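Local coordinates for putative diflavin flavoprotein A 3 (Synechocystis sp., PDB 6H0C) that probably passes electrons from NADH to oxygen, reducing it to water, through a flavodiiron core of a metallo-beta-lactamase-like and a flavodoxin-like domain, at residues Q128-K131 with H135-L138; F312-P315 with H320-T323. All coordinates share one frame; numbering follows the deposited sequence.

Contact 1 of 2, residues Q128-K131 with H135-L138; sequences QVMK and HLDL
Met130 reaches Leu136 and the backbone of His135 through a single atom, its terminal methyl, and so illustrates how a flexible thioether can bridge two segments whose backbones do not pair. The closest pair of CA atoms, Met130 CA and His135 CA, is 7.9 Å apart, and no direct hydrogen bond joins the segments. What fills the interval is the methionine chain: CG stands beside the backbone N, and a bend at chi2 (-65°) is followed by an extended end, which carries CE across. Met130 CE lies 3.8 Å from Leu136 CB, with Leu136 CD1 almost as close to it at 4.0 Å, the two side chains crossing at about a right angle. Met130 CE also rests 3.8 Å from His135 O. That carbonyl, through which His135 takes part, has a polar partner too, for a water 3.1 Å from His135 O donates to it and accepts from Gln128 NE2, also at 3.1 Å, linking the two segments at the polar margin of the apolar contact. Met130 and Leu136 are both buried, and each also packs on Ile105 of strand 103-106 and Phe146 of strand 143-148. Since strand 127-129 is an edge of the seven-stranded sheet and strand 135-137 an edge of the five-stranded one, the contact lies where the two sheets of the metallo-beta-lactamase sandwich meet.

Contact 2 of 2, residues F312-P315 with H320-T323; sequences FGSP and HAPT
With chi1 at 178°, Ser314 holds OG anti to its own backbone N and beside its carbonyl carbon, a position from which the hydroxyl both turns back on the following residue and faces the ring of Pro322. The hydroxyl donates to Pro315 O, with 2.8 Å from Ser314 OG to that oxygen; the bond lies in the carbonyl plane, on a lone pair, at a C=O...donor angle of 137°. This local bond ties the hydroxyl to the next residue's carbonyl and so helps fix the serine rotation. Pro322 CD then sits 3.2 Å from Ser314 OG and 3.5 Å from Pro315 O, so one ring methylene meets both ends of the hydrogen bond. Ala321 adds its methyl, CB lying 3.8 Å from Ser314 OG. Beside this polar group the two prolines make the apolar half of the contact: their rings approach at a slant, and Pro315 CG meets Pro322 CG at 3.7 Å. No direct hydrogen bond runs between the segments, so they meet by van der Waals contact of the two proline rings, the Ala321 methyl and the Ser314 hydroxyl. Ala354 of helix 353-364 touches both Ser314 and Ala321. Pro322 is the N-cap of helix 323-335, which follows strand 309-313, a central strand of the parallel five-stranded sheet. Such a loop, running from the C-terminal end of a strand into the next helix, is characteristic of the flavodoxin-like fold, in which FMN is commonly bound by loops at the C-terminal ends of the parallel strands.

Following the chain from its N terminus, contact 1 comes first: three residues separate segments 128-131 and 135-138, and the chain passes from the edge strand of one sheet to the edge strand of the other, so the contact closes a short connection between the two sheets of the metallo-beta-lactamase-like domain. Contact 2 opens much later, in the flavodoxin-like domain, where four residues separate segment 312-315 from segment 320-323, on the way from strand 309-313 to helix 323-335. The two loops are in series, neither nesting nor crossing, and their centres are 36 Å apart, with nearest atoms about 24 Å away. One joins strand to strand, the other strand to helix, and each acts within its own domain.

Contact 1 of 2, residues Q128-K131 with H135-L138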
loop_
_atom_site.group_PDB
_atom_site.type_symbol
_atom_site.label_atom_id
_atom_site.label_comp_id
_atom_site.label_asym_id
_atom_site.label_seq_id
_atom_site.Cartn_x
_atom_site.Cartn_y
_atom_site.Cartn_z
ATOM N N GLN A 128 15.133 -4.043 14.867
ATOM C CA GLN A 128 14.331 -4.150 16.074
ATOM C C GLN A 128 12.852 -4.105 15.696
ATOM O O GLN A 128 12.352 -3.085 15.214
ATOM C CB GLN A 128 14.679 -3.042 17.066
ATOM C CG GLN A 128 13.955 -3.157 18.405
ATOM C CD GLN A 128 14.375 -2.079 19.399
ATOM O OE1 GLN A 128 15.485 -1.541 19.328
ATOM N NE2 GLN A 128 13.480 -1.753 20.326
ATOM N N VAL A 129 12.162 -5.223 15.901
ATOM C CA VAL A 129 10.750 -5.334 15.555
ATOM C C VAL A 129 9.850 -4.635 16.573
ATOM O O VAL A 129 10.023 -4.775 17.781
ATOM C CB VAL A 129 10.332 -6.802 15.435
ATOM C CG1 VAL A 129 8.847 -6.909 15.193
ATOM C CG2 VAL A 129 11.107 -7.466 14.309
ATOM N N MET A 130 8.884 -3.876 16.073
ATOM C CA MET A 130 7.937 -3.188 16.937
ATOM C C MET A 130 6.513 -3.731 16.762
ATOM O O MET A 130 6.039 -3.975 15.644
ATOM C CB MET A 130 7.972 -1.678 16.676
ATOM C CG MET A 130 9.309 -1.007 17.015
ATOM S SD MET A 130 9.701 -1.060 18.785
ATOM C CE MET A 130 11.029 0.143 18.888
ATOM N N LYS A 131 5.857 -3.930 17.900
ATOM C CA LYS A 131 4.495 -4.429 17.979
ATOM C C LYS A 131 3.625 -3.317 18.567
ATOM O O LYS A 131 4.144 -2.299 19.028
ATOM C CB LYS A 131 4.452 -5.698 18.841
ATOM C CG LYS A 131 3.072 -6.277 19.084
ATOM C CD LYS A 131 3.135 -7.535 19.957
ATOM C CE LYS A 131 1.772 -8.229 20.050
ATOM N NZ LYS A 131 1.828 -9.462 20.898
ATOM N N HIS A 135 7.417 1.012 22.543
ATOM C CA HIS A 135 7.923 2.379 22.591
ATOM C C HIS A 135 9.388 2.470 22.177
ATOM O O HIS A 135 10.136 1.502 22.268
ATOM C CB HIS A 135 7.758 2.968 23.997
ATOM C CG HIS A 135 6.363 2.879 24.532
ATOM N ND1 HIS A 135 5.326 3.645 24.044
ATOM C CD2 HIS A 135 5.835 2.114 25.515
ATOM C CE1 HIS A 135 4.219 3.354 24.701
ATOM N NE2 HIS A 135 4.500 2.427 25.599
ATOM N N LEU A 136 9.780 3.654 21.719
ATOM C CA LEU A 136 11.169 3.972 21.437
ATOM C C LEU A 136 11.407 5.432 21.837
ATOM O O LEU A 136 10.797 6.355 21.289
ATOM C CB LEU A 136 11.503 3.738 19.962
ATOM C CG LEU A 136 12.973 3.902 19.577
ATOM C CD1 LEU A 136 13.800 2.755 20.146
ATOM C CD2 LEU A 136 13.136 3.995 18.061
ATOM N N ASP A 137 12.286 5.638 22.806
ATOM C CA ASP A 137 12.484 6.966 23.373
ATOM C C ASP A 137 13.678 7.636 22.707
ATOM O O ASP A 137 14.804 7.143 22.800
ATOM C CB ASP A 137 12.673 6.853 24.890
ATOM C CG ASP A 137 12.784 8.197 25.578
ATOM O OD1 ASP A 137 12.567 9.242 24.931
ATOM O OD2 ASP A 137 13.084 8.197 26.789
ATOM N N LEU A 138 13.419 8.738 22.005
ATOM C CA LEU A 138 14.480 9.497 21.340
ATOM C C LEU A 138 15.017 10.597 22.249
ATOM O O LEU A 138 15.904 11.354 21.861
ATOM C CB LEU A 138 13.979 10.113 20.031
ATOM C CG LEU A 138 13.401 9.132 19.007
ATOM C CD1 LEU A 138 12.998 9.834 17.705
ATOM C CD2 LEU A 138 14.380 7.994 18.739
HETATM O O HOH W 1 12.959 0.273 22.564
#

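Contact 2 of 2, residues F312-P315 with H320-T323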
loop_
_atom_site.group_PDB
_atom_site.type_symbol
_atom_site.label_atom_id
_atom_site.label_comp_id
_atom_site.label_asym_id
_atom_site.label_seq_id
_atom_site.Cartn_x
_atom_site.Cartn_y
_atom_site.Cartn_z
ATOM N N PHE A 312 -8.745 -14.323 -9.405
ATOM C CA PHE A 312 -7.357 -14.698 -9.105
ATOM C C PHE A 312 -6.377 -13.984 -10.034
ATOM O O PHE A 312 -6.587 -13.937 -11.254
ATOM C CB PHE A 312 -7.148 -16.213 -9.229
ATOM C CG PHE A 312 -7.388 -16.991 -7.945
ATOM C CD1 PHE A 312 -6.359 -17.722 -7.357
ATOM C CD2 PHE A 312 -8.643 -17.021 -7.347
ATOM C CE1 PHE A 312 -6.575 -18.459 -6.195
ATOM C CE2 PHE A 312 -8.862 -17.755 -6.181
ATOM C CZ PHE A 312 -7.824 -18.471 -5.604
ATOM N N GLY A 313 -5.309 -13.438 -9.452
ATOM C CA GLY A 313 -4.240 -12.810 -10.211
ATOM C C GLY A 313 -2.921 -13.465 -9.845
ATOM O O GLY A 313 -2.575 -13.567 -8.665
ATOM N N SER A 314 -2.170 -13.916 -10.845
ATOM C CA SER A 314 -0.949 -14.663 -10.551
ATOM C C SER A 314 0.141 -14.441 -11.589
ATOM O O SER A 314 -0.132 -14.417 -12.786
ATOM C CB SER A 314 -1.264 -16.168 -10.443
ATOM O OG SER A 314 -0.096 -16.935 -10.210
ATOM N N PRO A 315 1.390 -14.282 -11.126
ATOM C CA PRO A 315 2.539 -14.381 -12.027
ATOM C C PRO A 315 2.857 -15.851 -12.297
ATOM O O PRO A 315 2.208 -16.743 -11.735
ATOM C CB PRO A 315 3.660 -13.716 -11.235
ATOM C CG PRO A 315 3.328 -14.075 -9.807
ATOM C CD PRO A 315 1.805 -14.047 -9.728
ATOM N N HIS A 320 5.130 -22.297 -13.117
ATOM C CA HIS A 320 4.040 -22.585 -12.192
ATOM C C HIS A 320 3.568 -21.350 -11.452
ATOM O O HIS A 320 4.301 -20.364 -11.326
ATOM C CB HIS A 320 4.457 -23.641 -11.165
ATOM C CG HIS A 320 4.798 -24.970 -11.764
ATOM N ND1 HIS A 320 6.096 -25.369 -12.004
ATOM C CD2 HIS A 320 4.008 -25.994 -12.168
ATOM C CE1 HIS A 320 6.092 -26.581 -12.528
ATOM N NE2 HIS A 320 4.837 -26.983 -12.641
ATOM N N ALA A 321 2.336 -21.416 -10.960
ATOM C CA ALA A 321 1.849 -20.419 -10.022
ATOM C C ALA A 321 2.704 -20.469 -8.750
ATOM O O ALA A 321 3.238 -21.522 -8.389
ATOM C CB ALA A 321 0.382 -20.660 -9.699
ATOM N N PRO A 322 2.852 -19.322 -8.078
ATOM C CA PRO A 322 3.478 -19.311 -6.756
ATOM C C PRO A 322 2.703 -20.201 -5.798
ATOM O O PRO A 322 1.473 -20.291 -5.907
ATOM C CB PRO A 322 3.386 -17.842 -6.331
ATOM C CG PRO A 322 3.253 -17.091 -7.619
ATOM C CD PRO A 322 2.438 -17.980 -8.507
ATOM N N THR A 323 3.406 -20.842 -4.874
ATOM C CA THR A 323 2.772 -21.729 -3.916
ATOM C C THR A 323 1.557 -21.119 -3.208
ATOM O O THR A 323 0.545 -21.795 -3.043
ATOM C CB THR A 323 3.778 -22.189 -2.873
ATOM O OG1 THR A 323 4.776 -22.980 -3.522
ATOM C CG2 THR A 323 3.093 -23.025 -1.814
#